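Local coordinates for protein AxyAgu115A (Amphibacillus xylanus NBRC 15112, PDB 6NPS) that is a family GH115 alpha-glucuronidase, a hydrolase that probably removes glucuronic acid side groups from arabinoglucuronoxylan, at residues A20-E25 with K38-V43; E27-V32 with Y67-H72. The protein carries 3 engineered substitutions. All blocks are in the same frame, centred on the assembly; numbering follows the deposited sequence.

Both interactions belong to the N-terminal alpha/beta part of the chain and engage one helix, 30-47, at different points along its length. Their centres lie about 14 Å apart, and each is about 37 Å from the centre of the chain. The segments alternate in sequence: 20-25, then 27-32, 38-43 and 67-72. Interaction 1 sets the middle of the helix against the end of strand 20-23, whereas interaction 2 sets its beginning against the end of strand 64-69. Tyr67 of interaction 2 packs against Phe22 and Gln24 of interaction 1, so the two contacts meet at the Tyr67 ring, and one helix is joined to strands of two small sheets.

Interaction 1: A20-E25 with K38-V43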
loop_
_atom_site.group_PDB
_atom_site.type_symbol
_atom_site.label_atom_id
_atom_site.label_comp_id
_atom_site.label_asym_id
_atom_site.label_seq_id
_atom_site.Cartn_x
_atom_site.Cartn_y
_atom_site.Cartn_z
ATOM N N ALA A 20 33.390 -1.530 67.864
ATOM C CA ALA A 20 32.338 -1.454 66.880
ATOM C C ALA A 20 32.353 -0.097 66.192
ATOM O O ALA A 20 32.664 0.931 66.798
ATOM C CB ALA A 20 30.971 -1.697 67.541
ATOM N N LEU A 21 31.994 -0.104 64.911
ATOM C CA LEU A 21 32.028 1.112 64.112
ATOM C C LEU A 21 30.839 2.028 64.402
ATOM O O LEU A 21 31.009 3.240 64.576
ATOM C CB LEU A 21 32.046 0.747 62.631
ATOM C CG LEU A 21 31.979 1.957 61.713
ATOM C CD1 LEU A 21 33.265 2.822 61.923
ATOM C CD2 LEU A 21 31.831 1.479 60.275
ATOM N N PHE A 22 29.626 1.471 64.418
ATOM C CA PHE A 22 28.394 2.244 64.548
ATOM C C PHE A 22 27.898 2.177 65.980
ATOM O O PHE A 22 27.996 1.137 66.639
ATOM C CB PHE A 22 27.281 1.727 63.633
ATOM C CG PHE A 22 27.437 2.139 62.198
ATOM C CD1 PHE A 22 28.343 1.500 61.388
ATOM C CD2 PHE A 22 26.673 3.173 61.664
ATOM C CE1 PHE A 22 28.485 1.852 60.061
ATOM C CE2 PHE A 22 26.818 3.543 60.321
ATOM C CZ PHE A 22 27.748 2.892 59.534
ATOM N N TYR A 23 27.351 3.289 66.446
ATOM C CA TYR A 23 26.764 3.379 67.770
ATOM C C TYR A 23 25.251 3.320 67.623
ATOM O O TYR A 23 24.694 3.913 66.696
ATOM C CB TYR A 23 27.189 4.673 68.444
ATOM C CG TYR A 23 26.571 4.868 69.820
ATOM C CD1 TYR A 23 26.774 3.940 70.830
ATOM C CD2 TYR A 23 25.770 5.969 70.086
ATOM C CE1 TYR A 23 26.202 4.104 72.098
ATOM C CE2 TYR A 23 25.199 6.156 71.374
ATOM C CZ TYR A 23 25.416 5.216 72.357
ATOM O OH TYR A 23 24.849 5.409 73.597
ATOM N N GLN A 24 24.583 2.587 68.511
ATOM C CA GLN A 24 23.148 2.373 68.385
ATOM C C GLN A 24 22.442 2.862 69.648
ATOM O O GLN A 24 22.871 2.544 70.768
ATOM C CB GLN A 24 22.856 0.888 68.155
ATOM C CG GLN A 24 21.608 0.595 67.354
ATOM C CD GLN A 24 21.558 -0.859 66.885
ATOM O OE1 GLN A 24 21.236 -1.757 67.669
ATOM N NE2 GLN A 24 21.893 -1.094 65.613
ATOM N N GLU A 25 21.372 3.637 69.481
ATOM C CA GLU A 25 20.631 4.142 70.631
ATOM C C GLU A 25 19.245 3.514 70.679
ATOM O O GLU A 25 18.568 3.391 69.652
ATOM C CB GLU A 25 20.501 5.672 70.602
ATOM C CG GLU A 25 21.793 6.420 70.891
ATOM C CD GLU A 25 21.610 7.945 70.889
ATOM O OE1 GLU A 25 21.849 8.587 71.945
ATOM O OE2 GLU A 25 21.238 8.496 69.823
ATOM N N LYS A 38 21.299 -0.909 56.512
ATOM C CA LYS A 38 21.583 -0.943 55.084
ATOM C C LYS A 38 22.917 -0.283 54.780
ATOM O O LYS A 38 23.681 -0.769 53.940
ATOM C CB LYS A 38 20.462 -0.254 54.321
ATOM C CG LYS A 38 19.117 -0.990 54.472
ATOM C CD LYS A 38 18.120 -0.505 53.434
ATOM C CE LYS A 38 16.748 -1.173 53.586
ATOM N NZ LYS A 38 16.782 -2.652 53.387
ATOM N N VAL A 39 23.217 0.830 55.458
ATOM C CA VAL A 39 24.486 1.498 55.210
ATOM C C VAL A 39 25.665 0.649 55.705
ATOM O O VAL A 39 26.744 0.656 55.089
ATOM C CB VAL A 39 24.438 2.907 55.834
ATOM C CG1 VAL A 39 25.798 3.546 55.796
ATOM C CG2 VAL A 39 23.422 3.768 55.066
ATOM N N MET A 40 25.491 -0.093 56.800
ATOM C CA MET A 40 26.521 -1.038 57.235
ATOM C C MET A 40 26.764 -2.095 56.181
ATOM O O MET A 40 27.902 -2.560 56.005
ATOM C CB MET A 40 26.140 -1.715 58.544
ATOM C CG MET A 40 26.109 -0.756 59.727
ATOM S SD MET A 40 26.041 -1.577 61.338
ATOM C CE MET A 40 25.261 -3.135 60.892
ATOM N N HIS A 41 25.709 -2.508 55.480
ATOM C CA HIS A 41 25.938 -3.441 54.390
ATOM C C HIS A 41 26.720 -2.771 53.256
ATOM O O HIS A 41 27.591 -3.399 52.658
ATOM C CB HIS A 41 24.620 -4.031 53.888
ATOM C CG HIS A 41 24.826 -5.067 52.840
ATOM N ND1 HIS A 41 24.650 -4.807 51.497
ATOM C CD2 HIS A 41 25.302 -6.333 52.922
ATOM C CE1 HIS A 41 24.965 -5.886 50.797
ATOM N NE2 HIS A 41 25.359 -6.827 51.640
ATOM N N ASP A 42 26.453 -1.485 52.979
ATOM C CA ASP A 42 27.255 -0.744 52.005
ATOM C C ASP A 42 28.731 -0.682 52.426
ATOM O O ASP A 42 29.630 -0.837 51.588
ATOM C CB ASP A 42 26.682 0.666 51.813
ATOM C CG ASP A 42 25.218 0.674 51.283
ATOM O OD1 ASP A 42 24.669 -0.393 50.906
ATOM O OD2 ASP A 42 24.608 1.768 51.265
ATOM N N VAL A 43 29.001 -0.483 53.720
ATOM C CA VAL A 43 30.385 -0.503 54.190
ATOM C C VAL A 43 31.032 -1.853 53.880
ATOM O O VAL A 43 32.180 -1.922 53.415
ATOM C CB VAL A 43 30.436 -0.168 55.693
ATOM C CG1 VAL A 43 31.857 -0.382 56.276
ATOM C CG2 VAL A 43 29.930 1.288 55.931
#
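A single aromatic ring, that of Phe22, carries most of the meeting between segment 20-25, where the chain turns a corner at Leu21 and Phe22, and the helical segment 38-43. Packing is tightest where Met40 lies over one face of this ring: its CG stands 3.8 Å from the ring centroid, displaced toward the rim on the CE1 side, in a CH-pi contact. The sulfur follows obliquely, with SD 3.8 Å from Phe22 CD1, adding a Met-aromatic contact as the two side chains pass in opposite directions. Phe22 has its CG beside the backbone N (chi1 -78°), which sends the ring toward the helix. These residues belong to the beta-alpha-beta unit of strand 20-23, helix 30-47 and strand 53-54, in which the helix packs against a parallel strand pair. Farther round the ring the fit loosens: Val43 CG2 sits near the ring plane, 4.4 Å from Phe22 CE1, and Val39 CG1 approaches Phe22 CZ obliquely. An alanine here would remove the ring that Met40 lies over, and would probably loosen the helix against strand 20-23. Leu21 CD2 reaches Val43 CG1 at 4.4 Å. His41 faces solvent, whereas Lys38 is salt-bridged to Asp199 of helix 195-207.

Interaction 2: E27-V32 with Y67-H72; sequences EALSGV and YGTVGH
The backbones come closest at Glu27 and His72, whose CA atoms lie 5.6 Å apart, where the loop leading into helix 30-47 passes the type II turn from Thr69 to His72. That turn is closed by His72 N bonding to Thr69 O, and Gly71 holds a positive phi (79°) at which a side chain would clash with the preceding carbonyl. The carbonyl oxygens of Glu27 and His72 are both acceptors and do not bond each other; instead a water donates to Glu27 O and sits 2.7 Å from His72 ND1, to which it is also hydrogen-bonded. Leu29 lays its CD2 squarely over the centre of the His72 imidazole, 4.2 Å from the centroid and 9° off the ring normal, while Leu29 CD1 reaches the ring atom His72 CD2. A second water, 3.0 Å from Leu29 N, accepts from that amide and bonds Thr69 OG1, which has a further hydrogen-bond partner in Thr123. Deeper in, Val32 turns two methyls to the strand: CG1 packs on Tyr67 CE2 at 3.7 Å, the two side chains passing in opposite directions, and CG2 on Thr69 OG1. The N-terminus of helix 30-47, with Leu29 at its N-cap position, thus packs against the end of strand 64-69 and the type II beta turn after it, in the N-terminal alpha/beta region.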
loop_
_atom_site.group_PDB
_atom_site.type_symbol
_atom_site.label_atom_id
_atom_site.label_comp_id
_atom_site.label_asym_id
_atom_site.label_seq_id
_atom_site.Cartn_x
_atom_site.Cartn_y
_atom_site.Cartn_z
ATOM N N GLU A 27 16.745 5.023 71.811
ATOM C CA GLU A 27 15.795 6.077 71.496
ATOM C C GLU A 27 15.642 6.318 70.003
ATOM O O GLU A 27 14.733 7.056 69.607
ATOM C CB GLU A 27 16.213 7.383 72.175
ATOM C CG GLU A 27 16.290 7.299 73.682
ATOM C CD GLU A 27 17.632 6.769 74.189
ATOM O OE1 GLU A 27 18.580 6.627 73.381
ATOM O OE2 GLU A 27 17.743 6.499 75.409
ATOM N N ALA A 28 16.502 5.723 69.178
ATOM C CA ALA A 28 16.449 5.949 67.742
ATOM C C ALA A 28 15.140 5.426 67.158
ATOM O O ALA A 28 14.557 4.466 67.665
ATOM C CB ALA A 28 17.631 5.254 67.057
ATOM N N LEU A 29 14.697 6.075 66.078
ATOM C CA LEU A 29 13.533 5.622 65.335
ATOM C C LEU A 29 13.838 4.304 64.650
ATOM O O LEU A 29 14.926 4.103 64.092
ATOM C CB LEU A 29 13.098 6.668 64.302
ATOM C CG LEU A 29 12.567 7.951 64.990
ATOM C CD1 LEU A 29 12.594 9.197 64.084
ATOM C CD2 LEU A 29 11.193 7.781 65.661
ATOM N N SER A 30 12.854 3.404 64.687
ATOM C CA SER A 30 13.021 2.074 64.113
ATOM C C SER A 30 13.449 2.138 62.651
ATOM O O SER A 30 14.322 1.376 62.209
ATOM C CB SER A 30 11.702 1.315 64.241
ATOM O OG SER A 30 11.940 -0.066 64.387
ATOM N N GLY A 31 12.826 3.028 61.880
ATOM C CA GLY A 31 13.162 3.130 60.471
ATOM C C GLY A 31 14.582 3.629 60.238
ATOM O O GLY A 31 15.235 3.224 59.279
ATOM N N VAL A 32 15.059 4.545 61.090
ATOM C CA VAL A 32 16.424 5.051 60.976
ATOM C C VAL A 32 17.428 3.944 61.276
ATOM O O VAL A 32 18.407 3.765 60.546
ATOM C CB VAL A 32 16.603 6.266 61.901
ATOM C CG1 VAL A 32 18.084 6.664 61.985
ATOM C CG2 VAL A 32 15.737 7.418 61.405
ATOM N N TYR A 67 25.129 8.567 64.647
ATOM C CA TYR A 67 23.998 9.076 63.892
ATOM C C TYR A 67 22.767 9.197 64.789
ATOM O O TYR A 67 22.666 8.561 65.838
ATOM C CB TYR A 67 23.690 8.177 62.700
ATOM C CG TYR A 67 23.091 6.836 63.084
ATOM C CD1 TYR A 67 23.906 5.735 63.332
ATOM C CD2 TYR A 67 21.697 6.684 63.221
ATOM C CE1 TYR A 67 23.369 4.521 63.703
ATOM C CE2 TYR A 67 21.146 5.469 63.597
ATOM C CZ TYR A 67 21.986 4.392 63.829
ATOM O OH TYR A 67 21.447 3.179 64.183
ATOM N N GLY A 68 21.822 10.021 64.368
ATOM C CA GLY A 68 20.636 10.225 65.173
ATOM C C GLY A 68 19.742 11.275 64.562
ATOM O O GLY A 68 20.125 11.989 63.625
ATOM N N THR A 69 18.524 11.336 65.110
ATOM C CA THR A 69 17.507 12.327 64.780
ATOM C C THR A 69 17.377 13.269 65.960
ATOM O O THR A 69 17.258 12.816 67.112
ATOM C CB THR A 69 16.149 11.663 64.499
ATOM O OG1 THR A 69 16.303 10.637 63.512
ATOM C CG2 THR A 69 15.126 12.690 63.994
ATOM N N VAL A 70 17.435 14.576 65.694
ATOM C CA VAL A 70 17.302 15.541 66.783
ATOM C C VAL A 70 16.017 15.255 67.556
ATOM O O VAL A 70 14.989 14.902 66.968
ATOM C CB VAL A 70 17.296 16.984 66.240
ATOM C CG1 VAL A 70 17.081 17.973 67.401
ATOM C CG2 VAL A 70 18.580 17.333 65.513
ATOM N N GLY A 71 16.078 15.378 68.887
ATOM C CA GLY A 71 14.929 15.049 69.688
ATOM C C GLY A 71 14.716 13.570 69.917
ATOM O O GLY A 71 13.794 13.199 70.644
ATOM N N HIS A 72 15.542 12.713 69.337
ATOM C CA HIS A 72 15.453 11.274 69.545
ATOM C C HIS A 72 16.835 10.699 69.806
ATOM O O HIS A 72 17.120 9.548 69.442
ATOM C CB HIS A 72 14.834 10.569 68.336
ATOM C CG HIS A 72 13.422 10.961 68.049
ATOM N ND1 HIS A 72 12.366 10.582 68.851
ATOM C CD2 HIS A 72 12.888 11.677 67.034
ATOM C CE1 HIS A 72 11.244 11.063 68.346
ATOM N NE2 HIS A 72 11.534 11.718 67.235
HETATM O O HOH W 1 12.339 8.384 70.361
HETATM O O HOH W 2 16.532 8.230 65.117
#